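Local coordinates for conjugal transfer protein TRWB (Escherichia coli, PDB 1E9R) that probably couples the DNA-processing machinery to the secretion channel in bacterial conjugation, as a hexameric, ring-helicase-like P-loop NTPase that binds DNA, at residues N353-R367 with L384-A398. Residues are numbered along the deposited sequence; the frame is centred on the assembly and turned at random.
Sequences NEDMSLSLGEHEVER and LERVRERVVMPAEIA
R390 lays its guanidinium across the last turns of helix 350-360, with the backbone of L358 over one face and polar partners around the edge. NH2 meets E354 OE2 at 2.9 Å on the syn side of the carboxylate, and NH1 donates to S357 OG at 2.7 Å. A bend at chi2 (-63°) brings the group back to the helix although the side chain sets out away overall. S357 OG in turn donates a hydrogen bond to V392 O, 2.7 Å off in the carbonyl plane, tying the arginine to the turn after its strand. I397 is a knob among N353, M356, S357 and L360, its CD1 3.5 Å from M356 CB. Beyond G361, where positive phi ends the helix, 362-367 and 384-390 pair as antiparallel strands joined by a long, largely unmodelled connection; strand 16-18 adds a third, making a small sheet separate from the large mixed one of the P-loop NTPase core, on which L360 and V391 rest through I415. On one face E389 serves two partners: OE2 takes H363 NE2 at 3.0 Å through its anti lone pair, nearly straight at 173°, while R367 NH2 reaches OE1 at 2.9 Å from above the carboxylate plane. V365 CG2 covers one face of the imidazole. From the opposite face R388 NE makes a salt bridge to E362 OE1 at 3.2 Å, and R386 turns to E385 of a neighbouring subunit.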
loop_
_atom_site.group_PDB
_atom_site.type_symbol
_atom_site.label_atom_id
_atom_site.label_comp_id
_atom_site.label_asym_id
_atom_site.label_seq_id
_atom_site.Cartn_x
_atom_site.Cartn_y
_atom_site.Cartn_z
ATOM N N ASN B 353 4.387 21.063 -8.679
ATOM C CA ASN B 353 4.454 22.488 -8.392
ATOM C C ASN B 353 4.328 22.722 -6.890
ATOM O O ASN B 353 4.996 23.587 -6.324
ATOM C CB ASN B 353 3.366 23.222 -9.161
ATOM C CG ASN B 353 3.600 23.174 -10.654
ATOM O OD1 ASN B 353 4.743 23.269 -11.110
ATOM N ND2 ASN B 353 2.526 23.034 -11.427
ATOM N N GLU B 354 3.475 21.940 -6.243
ATOM C CA GLU B 354 3.314 22.047 -4.802
ATOM C C GLU B 354 4.621 21.613 -4.126
ATOM O O GLU B 354 5.056 22.194 -3.149
ATOM C CB GLU B 354 2.169 21.154 -4.346
ATOM C CG GLU B 354 2.214 20.832 -2.863
ATOM C CD GLU B 354 2.026 22.047 -1.983
ATOM O OE1 GLU B 354 1.538 23.090 -2.476
ATOM O OE2 GLU B 354 2.361 21.944 -0.784
ATOM N N ASP B 355 5.233 20.577 -4.672
ATOM C CA ASP B 355 6.498 20.029 -4.183
ATOM C C ASP B 355 7.581 21.117 -4.278
ATOM O O ASP B 355 8.307 21.383 -3.316
ATOM C CB ASP B 355 6.852 18.803 -5.062
ATOM C CG ASP B 355 8.121 18.066 -4.623
ATOM O OD1 ASP B 355 8.723 18.397 -3.575
ATOM O OD2 ASP B 355 8.514 17.132 -5.354
ATOM N N MET B 356 7.674 21.740 -5.449
ATOM C CA MET B 356 8.652 22.791 -5.684
ATOM C C MET B 356 8.375 24.000 -4.786
ATOM O O MET B 356 9.299 24.594 -4.227
ATOM C CB MET B 356 8.646 23.177 -7.171
ATOM C CG MET B 356 9.273 22.108 -8.071
ATOM S SD MET B 356 11.031 21.667 -7.589
ATOM C CE MET B 356 10.833 20.411 -6.191
ATOM N N SER B 357 7.104 24.353 -4.640
ATOM C CA SER B 357 6.716 25.466 -3.781
ATOM C C SER B 357 7.171 25.191 -2.349
ATOM O O SER B 357 7.810 26.032 -1.710
ATOM C CB SER B 357 5.199 25.642 -3.806
ATOM O OG SER B 357 4.771 26.527 -2.783
ATOM N N LEU B 358 6.832 24.003 -1.852
ATOM C CA LEU B 358 7.200 23.591 -0.501
ATOM C C LEU B 358 8.718 23.597 -0.340
ATOM O O LEU B 358 9.226 24.065 0.673
ATOM C CB LEU B 358 6.670 22.183 -0.218
ATOM C CG LEU B 358 6.341 21.711 1.208
ATOM C CD1 LEU B 358 6.847 20.294 1.392
ATOM C CD2 LEU B 358 6.946 22.615 2.246
ATOM N N SER B 359 9.437 23.073 -1.334
ATOM C CA SER B 359 10.902 23.027 -1.292
ATOM C C SER B 359 11.488 24.425 -1.119
ATOM O O SER B 359 12.450 24.611 -0.363
ATOM C CB SER B 359 11.469 22.406 -2.573
ATOM O OG SER B 359 11.113 21.037 -2.706
ATOM N N LEU B 360 10.920 25.396 -1.836
ATOM C CA LEU B 360 11.367 26.778 -1.748
ATOM C C LEU B 360 11.111 27.257 -0.318
ATOM O O LEU B 360 11.904 28.007 0.244
ATOM C CB LEU B 360 10.622 27.642 -2.776
ATOM C CG LEU B 360 11.353 27.969 -4.094
ATOM C CD1 LEU B 360 12.498 27.036 -4.331
ATOM C CD2 LEU B 360 10.387 27.899 -5.250
ATOM N N GLY B 361 9.999 26.810 0.263
ATOM C CA GLY B 361 9.692 27.145 1.641
ATOM C C GLY B 361 8.831 28.345 1.936
ATOM O O GLY B 361 8.541 29.151 1.055
ATOM N N GLU B 362 8.423 28.444 3.200
ATOM C CA GLU B 362 7.593 29.550 3.689
ATOM C C GLU B 362 8.433 30.516 4.517
ATOM O O GLU B 362 9.579 30.234 4.875
ATOM C CB GLU B 362 6.485 29.062 4.630
ATOM C CG GLU B 362 5.639 27.906 4.174
ATOM C CD GLU B 362 4.427 27.718 5.079
ATOM O OE1 GLU B 362 4.593 27.712 6.326
ATOM O OE2 GLU B 362 3.304 27.573 4.539
ATOM N N HIS B 363 7.831 31.652 4.839
ATOM C CA HIS B 363 8.481 32.637 5.688
ATOM C C HIS B 363 7.421 33.142 6.666
ATOM O O HIS B 363 6.228 33.046 6.387
ATOM C CB HIS B 363 9.085 33.796 4.850
ATOM C CG HIS B 363 8.083 34.620 4.091
ATOM N ND1 HIS B 363 8.453 35.474 3.075
ATOM C CD2 HIS B 363 6.741 34.756 4.222
ATOM C CE1 HIS B 363 7.384 36.102 2.614
ATOM N NE2 HIS B 363 6.332 35.685 3.295
ATOM N N GLU B 364 7.843 33.606 7.836
ATOM C CA GLU B 364 6.891 34.165 8.775
ATOM C C GLU B 364 7.195 35.653 8.665
ATOM O O GLU B 364 8.356 36.061 8.662
ATOM C CB GLU B 364 7.107 33.636 10.184
ATOM C CG GLU B 364 5.924 33.935 11.072
ATOM C CD GLU B 364 5.873 33.052 12.278
ATOM O OE1 GLU B 364 6.873 33.013 13.018
ATOM O OE2 GLU B 364 4.828 32.395 12.486
ATOM N N VAL B 365 6.144 36.456 8.580
ATOM C CA VAL B 365 6.282 37.881 8.342
ATOM C C VAL B 365 5.243 38.730 9.095
ATOM O O VAL B 365 4.191 38.225 9.470
ATOM C CB VAL B 365 6.155 38.074 6.795
ATOM C CG1 VAL B 365 5.488 39.356 6.465
ATOM C CG2 VAL B 365 7.520 37.954 6.137
ATOM N N GLU B 366 5.548 40.010 9.329
ATOM C CA GLU B 366 4.607 40.927 9.993
ATOM C C GLU B 366 4.177 41.972 8.972
ATOM O O GLU B 366 5.021 42.554 8.284
ATOM C CB GLU B 366 5.248 41.630 11.192
ATOM C CG GLU B 366 5.706 40.686 12.277
ATOM C CD GLU B 366 6.179 41.402 13.525
ATOM O OE1 GLU B 366 6.905 42.412 13.398
ATOM O OE2 GLU B 366 5.840 40.941 14.636
ATOM N N ARG B 367 2.870 42.208 8.876
ATOM C CA ARG B 367 2.323 43.170 7.921
ATOM C C ARG B 367 1.348 44.185 8.515
ATOM O O ARG B 367 0.665 43.905 9.498
ATOM C CB ARG B 367 1.612 42.425 6.795
ATOM C CG ARG B 367 2.281 42.546 5.457
ATOM C CD ARG B 367 1.324 42.132 4.376
ATOM N NE ARG B 367 0.989 40.718 4.465
ATOM C CZ ARG B 367 1.738 39.733 3.975
ATOM N NH1 ARG B 367 2.882 39.991 3.349
ATOM N NH2 ARG B 367 1.332 38.478 4.107
ATOM N N LEU B 384 -0.671 45.166 13.747
ATOM C CA LEU B 384 0.221 44.328 12.951
ATOM C C LEU B 384 -0.239 42.878 12.962
ATOM O O LEU B 384 -0.749 42.388 13.970
ATOM C CB LEU B 384 1.662 44.401 13.474
ATOM C CG LEU B 384 2.562 45.556 13.019
ATOM C CD1 LEU B 384 3.962 45.342 13.571
ATOM C CD2 LEU B 384 2.614 45.621 11.501
ATOM N N GLU B 385 -0.047 42.198 11.835
ATOM C CA GLU B 385 -0.439 40.802 11.697
ATOM C C GLU B 385 0.753 39.900 11.389
ATOM O O GLU B 385 1.575 40.222 10.537
ATOM C CB GLU B 385 -1.471 40.661 10.580
ATOM C CG GLU B 385 -0.964 41.074 9.205
ATOM C CD GLU B 385 -1.906 40.651 8.084
ATOM O OE1 GLU B 385 -2.950 40.035 8.388
ATOM O OE2 GLU B 385 -1.606 40.926 6.899
ATOM N N ARG B 386 0.839 38.774 12.092
ATOM C CA ARG B 386 1.912 37.808 11.882
ATOM C C ARG B 386 1.350 36.727 10.970
ATOM O O ARG B 386 0.333 36.116 11.276
ATOM C CB ARG B 386 2.358 37.218 13.215
ATOM C CG ARG B 386 3.319 36.063 13.101
ATOM C CD ARG B 386 3.850 35.709 14.475
ATOM N NE ARG B 386 2.819 35.804 15.515
ATOM C CZ ARG B 386 1.759 35.001 15.617
ATOM N NH1 ARG B 386 1.571 34.014 14.742
ATOM N NH2 ARG B 386 0.886 35.180 16.600
ATOM N N VAL B 387 2.017 36.489 9.848
ATOM C CA VAL B 387 1.535 35.523 8.874
ATOM C C VAL B 387 2.601 34.597 8.316
ATOM O O VAL B 387 3.732 35.012 8.071
ATOM C CB VAL B 387 0.865 36.272 7.681
ATOM C CG1 VAL B 387 0.532 35.317 6.560
ATOM C CG2 VAL B 387 -0.397 36.961 8.153
ATOM N N ARG B 388 2.224 33.332 8.129
ATOM C CA ARG B 388 3.097 32.319 7.534
ATOM C C ARG B 388 2.577 32.089 6.113
ATOM O O ARG B 388 1.369 31.949 5.908
ATOM C CB ARG B 388 3.021 31.010 8.301
ATOM C CG ARG B 388 3.983 30.885 9.454
ATOM C CD ARG B 388 3.683 29.587 10.168
ATOM N NE ARG B 388 3.322 28.569 9.186
ATOM C CZ ARG B 388 2.295 27.737 9.315
ATOM N NH1 ARG B 388 1.526 27.799 10.395
ATOM N NH2 ARG B 388 2.040 26.843 8.365
ATOM N N GLU B 389 3.485 32.054 5.140
ATOM C CA GLU B 389 3.105 31.864 3.744
ATOM C C GLU B 389 4.256 31.387 2.871
ATOM O O GLU B 389 5.422 31.525 3.235
ATOM C CB GLU B 389 2.543 33.172 3.169
ATOM C CG GLU B 389 3.243 34.429 3.667
ATOM C CD GLU B 389 2.728 35.698 3.005
ATOM O OE1 GLU B 389 1.489 35.844 2.859
ATOM O OE2 GLU B 389 3.571 36.554 2.642
ATOM N N ARG B 390 3.904 30.822 1.717
ATOM C CA ARG B 390 4.889 30.334 0.759
ATOM C C ARG B 390 5.552 31.523 0.104
ATOM O O ARG B 390 4.880 32.441 -0.358
ATOM C CB ARG B 390 4.235 29.492 -0.349
ATOM C CG ARG B 390 3.706 28.136 0.073
ATOM C CD ARG B 390 4.814 27.215 0.574
ATOM N NE ARG B 390 4.254 26.006 1.171
ATOM C CZ ARG B 390 3.655 25.034 0.483
ATOM N NH1 ARG B 390 3.536 25.102 -0.844
ATOM N NH2 ARG B 390 3.141 23.998 1.130
ATOM N N VAL B 391 6.871 31.517 0.065
ATOM C CA VAL B 391 7.583 32.595 -0.585
ATOM C C VAL B 391 7.161 32.559 -2.060
ATOM O O VAL B 391 6.926 33.597 -2.688
ATOM C CB VAL B 391 9.103 32.389 -0.430
ATOM C CG1 VAL B 391 9.879 33.388 -1.278
ATOM C CG2 VAL B 391 9.479 32.537 1.043
ATOM N N VAL B 392 7.040 31.347 -2.597
ATOM C CA VAL B 392 6.631 31.135 -3.985
ATOM C C VAL B 392 5.442 30.185 -3.990
ATOM O O VAL B 392 5.552 29.064 -3.498
ATOM C CB VAL B 392 7.752 30.478 -4.816
ATOM C CG1 VAL B 392 7.300 30.331 -6.261
ATOM C CG2 VAL B 392 9.029 31.299 -4.722
ATOM N N MET B 393 4.316 30.635 -4.537
ATOM C CA MET B 393 3.100 29.827 -4.607
ATOM C C MET B 393 3.191 28.766 -5.689
ATOM O O MET B 393 3.871 28.951 -6.693
ATOM C CB MET B 393 1.890 30.706 -4.919
ATOM C CG MET B 393 1.113 31.197 -3.725
ATOM S SD MET B 393 -0.201 32.314 -4.258
ATOM C CE MET B 393 -1.541 31.178 -4.674
ATOM N N PRO B 394 2.512 27.627 -5.497
ATOM C CA PRO B 394 2.569 26.586 -6.523
ATOM C C PRO B 394 2.118 27.169 -7.866
ATOM O O PRO B 394 2.686 26.850 -8.910
ATOM C CB PRO B 394 1.606 25.537 -5.988
ATOM C CG PRO B 394 1.813 25.647 -4.502
ATOM C CD PRO B 394 1.812 27.141 -4.294
ATOM N N ALA B 395 1.104 28.037 -7.817
ATOM C CA ALA B 395 0.557 28.699 -9.008
ATOM C C ALA B 395 1.556 29.642 -9.674
ATOM O O ALA B 395 1.485 29.877 -10.881
ATOM C CB ALA B 395 -0.701 29.473 -8.648
ATOM N N GLU B 396 2.476 30.193 -8.887
ATOM C CA GLU B 396 3.493 31.083 -9.432
ATOM C C GLU B 396 4.490 30.246 -10.233
ATOM O O GLU B 396 5.054 30.703 -11.233
ATOM C CB GLU B 396 4.244 31.809 -8.313
ATOM C CG GLU B 396 3.439 32.818 -7.524
ATOM C CD GLU B 396 4.330 33.602 -6.573
ATOM O OE1 GLU B 396 5.182 34.391 -7.047
ATOM O OE2 GLU B 396 4.194 33.415 -5.349
ATOM N N ILE B 397 4.713 29.021 -9.770
ATOM C CA ILE B 397 5.637 28.101 -10.430
ATOM C C ILE B 397 5.020 27.572 -11.731
ATOM O O ILE B 397 5.722 27.353 -12.728
ATOM C CB ILE B 397 6.002 26.924 -9.482
ATOM C CG1 ILE B 397 6.811 27.463 -8.294
ATOM C CG2 ILE B 397 6.790 25.867 -10.230
ATOM C CD1 ILE B 397 7.229 26.417 -7.290
ATOM N N ALA B 398 3.698 27.395 -11.713
ATOM C CA ALA B 398 2.955 26.910 -12.867
ATOM C C ALA B 398 2.877 27.972 -13.960
ATOM O O ALA B 398 2.670 27.656 -15.132
ATOM C CB ALA B 398 1.558 26.499 -12.438
HETATM O O HOH W 1 7.723 28.816 -1.409
HETATM O O HOH W 2 3.177 24.400 4.026
HETATM O O HOH W 3 1.666 33.017 12.177
#